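Local coordinates for protein phosphoribosylformylglycinamidine synthase 2 (Thermus thermophilus, PDB 3VIU) that belongs to the PurM-like (AIR synthase related) family, carries two copies of its two-domain unit in one chain, and holds ADP and a magnesium ion, at residues Pro391-Ala400 and Leu704-Trp715. Residues are numbered along the deposited sequence; the frame is centred on the assembly and turned at random.
Sequences PQEVLRRLLA and LEWSLEELLSAW
Glu-710 OE2 is gripped by Ser-707 N and Ser-707 OG, which come from opposite faces of the carboxylate plane. In return Ser-707 OG accepts from Glu-710 N, the capping box that starts helix 708-723, right after strand 702-707, an outermost strand of the mixed seven-stranded sheet in the C-terminal half of this PurM-like protein. With chi1 at 64°, Glu-710 folds back over its own helix start, and Glu-710 OE1 meets Arg-396 NH1 at 2.9 Å in a salt bridge whose hydrogen bond is bent and weak. The indole of Trp-706 lies against helix 391-399, with Pro-391 O at its edge. Trp-706 NE1 donates to Gln-392 O at 2.7 Å, nearly straight at 166° and on a carbonyl lone pair. Tryptophan suits this place because its edge offers one proton while its broad face takes a leucine: Leu-395 CD2 sits 3.5 Å from the centroid of the six-membered ring of Trp-706, a CH-pi contact. Branched leucines continue the apolar seam, Leu-711 CD2 touching both Leu-395 CD2 and Leu-399 CD1. Ala-714 CB lies against Arg-396 O, consistent with a small side chain where the helix axes, inclined at 37°, come within 8.5 Å; beyond it Trp-715 CA lies 3.6 Å from Leu-399 O in a CA-H...O contact.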
loop_
_atom_site.group_PDB
_atom_site.type_symbol
_atom_site.label_atom_id
_atom_site.label_comp_id
_atom_site.label_asym_id
_atom_site.label_seq_id
_atom_site.Cartn_x
_atom_site.Cartn_y
_atom_site.Cartn_z
ATOM N N PRO A 391 30.572 -15.319 10.331
ATOM C CA PRO A 391 29.927 -14.020 10.105
ATOM C C PRO A 391 30.577 -13.191 8.993
ATOM O O PRO A 391 29.929 -12.328 8.403
ATOM C CB PRO A 391 29.985 -13.347 11.486
ATOM C CG PRO A 391 31.162 -14.002 12.150
ATOM C CD PRO A 391 31.041 -15.446 11.723
ATOM N N GLN A 392 31.847 -13.454 8.696
ATOM C CA GLN A 392 32.525 -12.724 7.629
ATOM C C GLN A 392 31.766 -12.982 6.344
ATOM O O GLN A 392 31.569 -12.084 5.529
ATOM C CB GLN A 392 33.961 -13.219 7.441
ATOM C CG GLN A 392 35.004 -12.600 8.370
ATOM C CD GLN A 392 35.200 -11.113 8.129
ATOM O OE1 GLN A 392 34.972 -10.615 7.029
ATOM N NE2 GLN A 392 35.641 -10.404 9.156
ATOM N N GLU A 393 31.326 -14.223 6.177
ATOM C CA GLU A 393 30.614 -14.608 4.971
ATOM C C GLU A 393 29.094 -14.502 5.050
ATOM O O GLU A 393 28.433 -14.306 4.031
ATOM C CB GLU A 393 31.039 -16.019 4.554
ATOM C CG GLU A 393 31.446 -16.093 3.088
ATOM C CD GLU A 393 30.471 -16.902 2.260
ATOM O OE1 GLU A 393 30.355 -16.637 1.043
ATOM O OE2 GLU A 393 29.830 -17.817 2.830
ATOM N N VAL A 394 28.533 -14.622 6.248
ATOM C CA VAL A 394 27.090 -14.506 6.388
ATOM C C VAL A 394 26.580 -13.125 5.971
ATOM O O VAL A 394 25.543 -13.019 5.314
ATOM C CB VAL A 394 26.640 -14.806 7.831
ATOM C CG1 VAL A 394 25.222 -14.290 8.068
ATOM C CG2 VAL A 394 26.685 -16.312 8.066
ATOM N N LEU A 395 27.299 -12.072 6.345
ATOM C CA LEU A 395 26.876 -10.724 5.980
ATOM C C LEU A 395 26.900 -10.552 4.463
ATOM O O LEU A 395 25.988 -9.954 3.891
ATOM C CB LEU A 395 27.776 -9.673 6.638
ATOM C CG LEU A 395 27.566 -8.226 6.175
ATOM C CD1 LEU A 395 26.130 -7.788 6.447
ATOM C CD2 LEU A 395 28.549 -7.314 6.886
ATOM N N ARG A 396 27.940 -11.078 3.814
ATOM C CA ARG A 396 28.044 -10.980 2.361
ATOM C C ARG A 396 26.940 -11.795 1.701
ATOM O O ARG A 396 26.379 -11.383 0.687
ATOM C CB ARG A 396 29.415 -11.474 1.863
ATOM C CG ARG A 396 30.602 -10.565 2.216
ATOM C CD ARG A 396 31.833 -10.875 1.353
ATOM N NE ARG A 396 32.441 -12.164 1.673
ATOM C CZ ARG A 396 33.406 -12.332 2.573
ATOM N NH1 ARG A 396 33.884 -11.292 3.244
ATOM N NH2 ARG A 396 33.882 -13.547 2.819
ATOM N N ARG A 397 26.615 -12.946 2.282
ATOM C CA ARG A 397 25.569 -13.791 1.715
ATOM C C ARG A 397 24.181 -13.170 1.879
ATOM O O ARG A 397 23.316 -13.338 1.013
ATOM C CB ARG A 397 25.613 -15.192 2.340
ATOM C CG ARG A 397 26.822 -16.014 1.892
ATOM C CD ARG A 397 27.031 -17.254 2.753
ATOM N NE ARG A 397 25.969 -18.254 2.627
ATOM C CZ ARG A 397 25.828 -19.301 3.444
ATOM N NH1 ARG A 397 26.676 -19.486 4.451
ATOM N NH2 ARG A 397 24.837 -20.167 3.253
ATOM N N LEU A 398 23.974 -12.450 2.983
ATOM C CA LEU A 398 22.690 -11.794 3.239
ATOM C C LEU A 398 22.496 -10.605 2.302
ATOM O O LEU A 398 21.399 -10.385 1.776
ATOM C CB LEU A 398 22.600 -11.314 4.690
ATOM C CG LEU A 398 22.251 -12.383 5.724
ATOM C CD1 LEU A 398 22.361 -11.794 7.122
ATOM C CD2 LEU A 398 20.842 -12.918 5.466
ATOM N N LEU A 399 23.565 -9.838 2.104
ATOM C CA LEU A 399 23.509 -8.676 1.234
ATOM C C LEU A 399 23.195 -9.135 -0.182
ATOM O O LEU A 399 22.494 -8.450 -0.913
ATOM C CB LEU A 399 24.843 -7.916 1.263
ATOM C CG LEU A 399 25.127 -7.050 2.497
ATOM C CD1 LEU A 399 26.574 -6.635 2.507
ATOM C CD2 LEU A 399 24.231 -5.816 2.491
ATOM N N ALA A 400 23.693 -10.314 -0.549
ATOM C CA ALA A 400 23.470 -10.870 -1.886
ATOM C C ALA A 400 22.107 -11.546 -2.061
ATOM O O ALA A 400 21.763 -11.986 -3.155
ATOM C CB ALA A 400 24.580 -11.850 -2.227
ATOM N N LEU A 704 35.940 -8.227 13.212
ATOM C CA LEU A 704 35.364 -8.674 11.954
ATOM C C LEU A 704 35.512 -7.450 11.059
ATOM O O LEU A 704 35.299 -6.328 11.518
ATOM C CB LEU A 704 33.887 -9.016 12.137
ATOM C CG LEU A 704 33.540 -10.180 13.065
ATOM C CD1 LEU A 704 32.014 -10.283 13.208
ATOM C CD2 LEU A 704 34.120 -11.471 12.506
ATOM N N GLU A 705 35.878 -7.651 9.797
ATOM C CA GLU A 705 36.072 -6.529 8.890
ATOM C C GLU A 705 35.729 -6.776 7.424
ATOM O O GLU A 705 35.999 -7.837 6.875
ATOM C CB GLU A 705 37.515 -6.043 8.991
ATOM C CG GLU A 705 37.855 -4.922 8.033
ATOM C CD GLU A 705 39.125 -4.187 8.428
ATOM O OE1 GLU A 705 39.121 -3.499 9.480
ATOM O OE2 GLU A 705 40.129 -4.302 7.691
ATOM N N TRP A 706 35.137 -5.766 6.799
ATOM C CA TRP A 706 34.762 -5.819 5.386
ATOM C C TRP A 706 35.084 -4.470 4.750
ATOM O O TRP A 706 34.963 -3.424 5.401
ATOM C CB TRP A 706 33.267 -6.049 5.228
ATOM C CG TRP A 706 32.755 -7.317 5.794
ATOM C CD1 TRP A 706 32.556 -8.490 5.131
ATOM C CD2 TRP A 706 32.272 -7.522 7.127
ATOM N NE1 TRP A 706 31.963 -9.412 5.962
ATOM C CE2 TRP A 706 31.778 -8.843 7.194
ATOM C CE3 TRP A 706 32.206 -6.718 8.270
ATOM C CZ2 TRP A 706 31.223 -9.376 8.354
ATOM C CZ3 TRP A 706 31.657 -7.248 9.422
ATOM C CH2 TRP A 706 31.171 -8.567 9.456
ATOM N N SER A 707 35.499 -4.484 3.489
ATOM C CA SER A 707 35.771 -3.235 2.799
ATOM C C SER A 707 34.398 -2.777 2.305
ATOM O O SER A 707 33.509 -3.601 2.090
ATOM C CB SER A 707 36.712 -3.470 1.614
ATOM O OG SER A 707 36.120 -4.350 0.668
ATOM N N LEU A 708 34.200 -1.477 2.136
ATOM C CA LEU A 708 32.900 -1.011 1.663
ATOM C C LEU A 708 32.678 -1.523 0.249
ATOM O O LEU A 708 31.547 -1.703 -0.190
ATOM C CB LEU A 708 32.815 0.519 1.697
ATOM C CG LEU A 708 33.009 1.200 3.059
ATOM C CD1 LEU A 708 32.352 2.569 3.015
ATOM C CD2 LEU A 708 32.390 0.371 4.179
ATOM N N GLU A 709 33.770 -1.774 -0.458
ATOM C CA GLU A 709 33.680 -2.282 -1.823
ATOM C C GLU A 709 32.981 -3.638 -1.908
ATOM O O GLU A 709 32.035 -3.798 -2.672
ATOM C CB GLU A 709 35.075 -2.401 -2.443
ATOM C CG GLU A 709 35.422 -1.309 -3.440
ATOM C CD GLU A 709 36.748 -1.577 -4.145
ATOM O OE1 GLU A 709 37.793 -1.611 -3.451
ATOM O OE2 GLU A 709 36.746 -1.760 -5.385
ATOM N N GLU A 710 33.452 -4.607 -1.127
ATOM C CA GLU A 710 32.869 -5.946 -1.151
ATOM C C GLU A 710 31.430 -5.992 -0.665
ATOM O O GLU A 710 30.649 -6.815 -1.134
ATOM C CB GLU A 710 33.728 -6.935 -0.350
ATOM C CG GLU A 710 33.849 -6.666 1.141
ATOM C CD GLU A 710 34.829 -7.616 1.823
ATOM O OE1 GLU A 710 34.567 -8.844 1.852
ATOM O OE2 GLU A 710 35.865 -7.134 2.327
ATOM N N LEU A 711 31.082 -5.109 0.269
ATOM C CA LEU A 711 29.721 -5.049 0.786
ATOM C C LEU A 711 28.839 -4.511 -0.333
ATOM O O LEU A 711 27.763 -5.041 -0.627
ATOM C CB LEU A 711 29.651 -4.114 1.998
ATOM C CG LEU A 711 30.352 -4.555 3.291
ATOM C CD1 LEU A 711 30.228 -3.465 4.343
ATOM C CD2 LEU A 711 29.739 -5.858 3.808
ATOM N N LEU A 712 29.333 -3.459 -0.969
ATOM C CA LEU A 712 28.638 -2.803 -2.060
ATOM C C LEU A 712 28.397 -3.716 -3.268
ATOM O O LEU A 712 27.268 -3.816 -3.746
ATOM C CB LEU A 712 29.422 -1.557 -2.490
ATOM C CG LEU A 712 28.698 -0.582 -3.419
ATOM C CD1 LEU A 712 27.464 -0.005 -2.715
ATOM C CD2 LEU A 712 29.653 0.534 -3.818
ATOM N N SER A 713 29.431 -4.393 -3.763
ATOM C CA SER A 713 29.232 -5.246 -4.936
ATOM C C SER A 713 28.304 -6.413 -4.641
ATOM O O SER A 713 27.476 -6.788 -5.473
ATOM C CB SER A 713 30.569 -5.764 -5.475
ATOM O OG SER A 713 31.231 -6.578 -4.527
ATOM N N ALA A 714 28.429 -6.977 -3.447
ATOM C CA ALA A 714 27.580 -8.101 -3.061
ATOM C C ALA A 714 26.105 -7.684 -3.016
ATOM O O ALA A 714 25.225 -8.427 -3.431
ATOM C CB ALA A 714 28.019 -8.640 -1.699
ATOM N N TRP A 715 25.861 -6.476 -2.523
ATOM C CA TRP A 715 24.520 -5.917 -2.384
ATOM C C TRP A 715 23.906 -5.405 -3.685
ATOM O O TRP A 715 22.696 -5.484 -3.874
ATOM C CB TRP A 715 24.583 -4.762 -1.385
ATOM C CG TRP A 715 23.284 -4.044 -1.121
ATOM C CD1 TRP A 715 22.220 -4.504 -0.400
ATOM C CD2 TRP A 715 22.968 -2.697 -1.482
ATOM N NE1 TRP A 715 21.266 -3.522 -0.279
ATOM C CE2 TRP A 715 21.702 -2.401 -0.933
ATOM C CE3 TRP A 715 23.638 -1.706 -2.214
ATOM C CZ2 TRP A 715 21.088 -1.153 -1.090
ATOM C CZ3 TRP A 715 23.026 -0.459 -2.371
ATOM C CH2 TRP A 715 21.765 -0.197 -1.808
#